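Local coordinates for HD superfamily hydrolase (Clostridium acetobutylicum ATCC 824, PDB 3CCG), which probably hydrolyses diadenosine tetraphosphate symmetrically to two ADP at a site holding two iron(III) ions, as an HD-superfamily phosphohydrolase, at residues A[25-30]-A[50-55]; A[125-130]-A[158-163]. One frame throughout, in Å; residues are numbered along the deposited sequence.

Contact 1. Residues A[25-30]-A[50-55]. With FE (Fe (III) ion), chain C; FE (Fe (III) ion), chain B.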
# COMPACT_ATOMS: atom_id res chain seq x y z
N LEU A 25 30.07 6.88 -0.50
CA LEU A 25 30.88 7.58 0.53
C LEU A 25 30.05 8.69 1.14
O LEU A 25 30.11 8.98 2.33
CB LEU A 25 32.17 8.18 -0.04
CG LEU A 25 33.21 7.18 -0.52
CD1 LEU A 25 34.47 7.85 -1.18
CD2 LEU A 25 33.65 6.28 0.60
N GLY A 26 29.21 9.33 0.33
CA GLY A 26 28.33 10.35 0.87
C GLY A 26 27.34 9.78 1.86
O GLY A 26 27.07 10.35 2.91
N VAL A 27 26.78 8.64 1.49
CA VAL A 27 25.84 8.00 2.41
C VAL A 27 26.52 7.61 3.73
O VAL A 27 25.98 7.80 4.83
CB VAL A 27 25.12 6.80 1.74
CG1 VAL A 27 24.25 6.04 2.77
CG2 VAL A 27 24.28 7.36 0.57
N MSE A 28 27.73 7.07 3.61
CA MSE A 28 28.51 6.72 4.77
C MSE A 28 28.72 7.90 5.68
O MSE A 28 28.46 7.86 6.87
CB MSE A 28 29.88 6.25 4.32
CG MSE A 28 30.85 5.78 5.42
SE MSE A 28 32.66 5.42 4.78
CE MSE A 28 33.07 7.34 4.33
N ASP A 29 29.22 8.98 5.10
CA ASP A 29 29.48 10.20 5.90
C ASP A 29 28.18 10.72 6.56
O ASP A 29 28.18 11.18 7.69
CB ASP A 29 30.08 11.30 5.06
CG ASP A 29 31.53 11.04 4.68
OD1 ASP A 29 32.23 10.27 5.35
OD2 ASP A 29 31.91 11.67 3.67
N THR A 30 27.11 10.74 5.79
CA THR A 30 25.83 11.21 6.30
C THR A 30 25.30 10.34 7.42
O THR A 30 24.79 10.82 8.45
CB THR A 30 24.79 11.29 5.16
OG1 THR A 30 25.25 12.19 4.16
CG2 THR A 30 23.41 11.73 5.69
N LEU A 50 28.41 2.69 3.94
CA LEU A 50 29.38 2.42 2.91
C LEU A 50 28.92 1.31 1.95
O LEU A 50 29.08 1.46 0.73
CB LEU A 50 30.73 2.05 3.52
CG LEU A 50 31.89 1.76 2.53
CD1 LEU A 50 32.17 2.95 1.62
CD2 LEU A 50 33.12 1.32 3.33
N VAL A 51 28.38 0.22 2.49
CA VAL A 51 28.11 -0.96 1.67
C VAL A 51 26.66 -1.14 1.25
O VAL A 51 26.34 -2.06 0.51
CB VAL A 51 28.59 -2.24 2.36
CG1 VAL A 51 30.06 -2.08 2.84
CG2 VAL A 51 27.73 -2.60 3.51
N HIS A 52 25.80 -0.19 1.59
CA HIS A 52 24.35 -0.37 1.41
C HIS A 52 23.99 -0.66 -0.05
O HIS A 52 23.01 -1.38 -0.29
CB HIS A 52 23.55 0.83 1.90
CG HIS A 52 23.54 1.98 0.96
ND1 HIS A 52 24.61 2.85 0.76
CD2 HIS A 52 22.59 2.39 0.11
CE1 HIS A 52 24.28 3.74 -0.15
NE2 HIS A 52 23.06 3.47 -0.59
N ASP A 53 24.74 -0.09 -1.00
CA ASP A 53 24.40 -0.21 -2.43
C ASP A 53 25.36 -1.22 -3.10
O ASP A 53 25.53 -1.16 -4.31
CB ASP A 53 24.41 1.15 -3.18
CG ASP A 53 23.07 1.73 -3.38
OD1 ASP A 53 22.03 1.11 -3.10
OD2 ASP A 53 23.02 2.89 -3.84
N CYS A 54 25.97 -2.11 -2.35
CA CYS A 54 26.95 -3.02 -2.93
C CYS A 54 26.40 -3.88 -4.13
O CYS A 54 27.19 -4.37 -4.99
CB CYS A 54 27.67 -3.86 -1.86
SG CYS A 54 26.66 -5.07 -1.04
N ALA A 55 25.08 -4.11 -4.15
CA ALA A 55 24.43 -4.93 -5.20
C ALA A 55 23.71 -4.07 -6.22
O ALA A 55 23.06 -4.58 -7.10
CB ALA A 55 23.44 -5.91 -4.60
FE FE C . 21.75 4.53 -2.47
FE FE B . 19.95 1.73 -3.00
O HOH W 1 20.54 3.42 -2.00
O HOH W 2 17.97 2.42 -2.99

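Contact 2. Residues A[125-130]-A[158-163]. With FE (Fe (III) ion), chain C.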
# COMPACT_ATOMS: atom_id res chain seq x y z
N ILE A 125 18.36 5.64 9.83
CA ILE A 125 19.50 6.48 9.45
C ILE A 125 19.98 6.14 8.01
O ILE A 125 20.23 7.04 7.18
CB ILE A 125 20.63 6.33 10.48
CG1 ILE A 125 20.23 7.03 11.78
CG2 ILE A 125 21.90 6.92 9.93
CD1 ILE A 125 21.24 6.90 12.95
N ILE A 126 20.07 4.83 7.70
CA ILE A 126 20.61 4.41 6.39
C ILE A 126 19.59 4.75 5.31
O ILE A 126 19.90 5.33 4.25
CB ILE A 126 21.04 2.94 6.37
CG1 ILE A 126 22.17 2.71 7.40
CG2 ILE A 126 21.45 2.53 4.96
CD1 ILE A 126 23.35 3.70 7.34
N TYR A 127 18.33 4.47 5.60
CA TYR A 127 17.26 4.79 4.66
C TYR A 127 17.25 6.30 4.29
O TYR A 127 17.23 6.68 3.12
CB TYR A 127 15.90 4.33 5.22
CG TYR A 127 14.72 4.78 4.37
CD1 TYR A 127 14.25 6.06 4.51
CD2 TYR A 127 14.19 3.97 3.37
CE1 TYR A 127 13.25 6.53 3.74
CE2 TYR A 127 13.17 4.46 2.56
CZ TYR A 127 12.73 5.75 2.74
OH TYR A 127 11.68 6.32 2.02
N ILE A 128 17.29 7.15 5.31
CA ILE A 128 17.19 8.58 5.02
C ILE A 128 18.49 9.17 4.47
O ILE A 128 18.47 10.08 3.64
CB ILE A 128 16.67 9.35 6.27
CG1 ILE A 128 15.94 10.62 5.81
CG2 ILE A 128 17.77 9.61 7.25
CD1 ILE A 128 14.55 10.33 5.15
N ALA A 129 19.61 8.58 4.89
CA ALA A 129 20.91 9.06 4.41
C ALA A 129 21.01 8.98 2.92
O ALA A 129 21.58 9.88 2.28
CB ALA A 129 22.07 8.26 5.06
N ASP A 130 20.38 7.96 2.34
CA ASP A 130 20.41 7.82 0.90
C ASP A 130 19.79 9.05 0.17
O ASP A 130 20.28 9.50 -0.86
CB ASP A 130 19.67 6.53 0.53
CG ASP A 130 19.90 6.13 -0.89
OD1 ASP A 130 21.04 6.23 -1.34
OD2 ASP A 130 18.95 5.66 -1.53
N MSE A 158 7.73 11.92 5.54
CA MSE A 158 7.74 12.82 4.41
C MSE A 158 8.25 12.09 3.16
O MSE A 158 7.76 12.28 2.05
CB MSE A 158 8.63 14.02 4.74
CG MSE A 158 8.11 14.84 5.91
SE MSE A 158 9.43 16.10 6.52
CE MSE A 158 10.05 16.58 4.64
N SER A 159 9.29 11.28 3.35
CA SER A 159 9.87 10.52 2.22
C SER A 159 8.92 9.48 1.63
O SER A 159 8.78 9.36 0.39
CB SER A 159 11.22 9.88 2.63
OG SER A 159 11.84 9.29 1.50
N PHE A 160 8.25 8.74 2.52
CA PHE A 160 7.29 7.70 2.12
C PHE A 160 6.13 8.35 1.33
O PHE A 160 5.72 7.85 0.27
CB PHE A 160 6.75 6.95 3.34
CG PHE A 160 7.77 6.15 4.09
CD1 PHE A 160 8.81 5.52 3.46
CD2 PHE A 160 7.59 5.93 5.41
CE1 PHE A 160 9.69 4.73 4.18
CE2 PHE A 160 8.45 5.13 6.14
CZ PHE A 160 9.51 4.56 5.52
N ASP A 161 5.64 9.45 1.86
CA ASP A 161 4.54 10.19 1.20
C ASP A 161 4.95 10.62 -0.19
O ASP A 161 4.24 10.44 -1.16
CB ASP A 161 4.05 11.37 2.05
CG ASP A 161 3.26 10.94 3.27
OD1 ASP A 161 2.94 9.75 3.43
OD2 ASP A 161 2.95 11.84 4.10
N ASN A 162 6.15 11.19 -0.28
CA ASN A 162 6.65 11.63 -1.58
C ASN A 162 6.78 10.48 -2.57
O ASN A 162 6.42 10.58 -3.74
CB ASN A 162 8.04 12.26 -1.46
CG ASN A 162 8.08 13.50 -0.58
OD1 ASN A 162 7.07 14.14 -0.32
ND2 ASN A 162 9.30 13.86 -0.14
N THR A 163 7.35 9.37 -2.10
CA THR A 163 7.52 8.19 -2.93
C THR A 163 6.16 7.69 -3.48
O THR A 163 6.00 7.46 -4.67
CB THR A 163 8.22 7.07 -2.18
OG1 THR A 163 9.59 7.45 -1.97
CG2 THR A 163 8.20 5.74 -2.94
FE FE C . 21.75 4.53 -2.47
O HOH W 3 10.21 5.48 -0.13
O HOH W 1 20.54 3.42 -2.00

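Contact 1. Residues A[25-30]-A[50-55]
Val27 presses all three of its side-chain carbons against one carbon of an iron-binding imidazole: CB, CG1 and CG2 each stop about 3.7 Å from His52 CE1. The two side chains cross at about a right angle, and CG2 reaches the ring obliquely. With CG1 anti to the backbone N (chi1 174°), the valine turns both methyl branches to the same ring atom. A chi1 of 79° sets CG of His52 between its own N and carbonyl carbon, with both ring nitrogens turned to partners: ND1 bonds to the carbonyl O of Gly49, and NE2 meets the chain C iron at 2.5 Å with the metal in the ring plane. With a bond at each nitrogen, the ring's rotation should be fixed. This is the HD doublet of the superfamily, set on a type I turn from Val51 to Cys54 that follows on from helix 42-51. Asp53 sets its CB above one face of the imidazole, toward the rim, and bridges the metals, OD2 lying 2.5 Å from the chain C iron and OD1 2.2 Å from the chain B iron. His23 and Asp130 complete the protein ligands of the first iron, His86 and His112 those of the second. Two residues before His52, Leu50 makes an apolar contact with helix 5-38. It runs alongside both Leu25 and Met28, a selenomethionine, all pointing the same way; its CD1 sits 3.8 Å from Leu25 CD2 and 4.0 Å from Met28 SE. Tyr5 and Leu12 of helix 5-38 also pack on Leu50.

Contact 2. Residues A[125-130]-A[158-163]
Tyr127 reaches across to helix 158-163 with its ring turned obliquely to that of Phe160, the planes at 58° and the centroids 5.2 Å apart. One corner of the phenylalanine, CE1, comes up to the phenol end of the tyrosine, 3.5 Å from Tyr127 CZ, and Tyr127 OH comes obliquely to Phe160, 3.3 Å from CD1. The tyrosine gets there because its CG is anti to the backbone N (chi1 173°), which turns the ring toward 158-163. Phe160 starts off to one side of the contact, and only the far part of its ring approaches. Ser159 OG lies at the edge of the Tyr127 ring, near the ring plane, and shares a hydrogen bond of 3.0 Å with Tyr127 OH. Water 3 bonds to the same phenol oxygen at 2.7 Å and continues to Thr163 OG1 at 2.8 Å, lying in the plane of both aromatic rings, at their edges. The buried hydroxyl is therefore gripped by two partners, one direct and one through water, on residues a helical turn apart. Ile128 adds a looser touch, its CD1 coming near Ser159 CB. The axes of the segments 125-130 and 158-163 are 11.8 Å apart and cross at 55°, so long side chains have to span the gap. Behind Phe160 lies helix 176-188, with Ala181 and Leu185 against its ring. From another side of helix 121-132, Asp130 OD1 binds the chain C iron at 2.2 Å; this helix carries the final aspartate of the H...HD...D metal site that defines the HD domain.

In the fold
Contacts 1 and 2 follow one another along the chain and meet at the chain C iron, to which 50-55 brings His52 and Asp53 and 125-130 brings Asp130. Their centres are 15 Å apart, yet His52 NE2 and Asp130 OD1 come within 3.5 Å as co-ligands. Beside the metal-binding residues, helix 5-38 packs on helix 121-132: Val27 CG1 lies 3.9 Å from Ala129 CB, and Thr30 CG2 lies 3.8 Å from the same methyl. The second iron, 3.4 Å from the first (chain B FE to chain C FE), is reached through Asp53 of contact 1. Helix 158-163 touches neither metal and joins the site through helix 121-132.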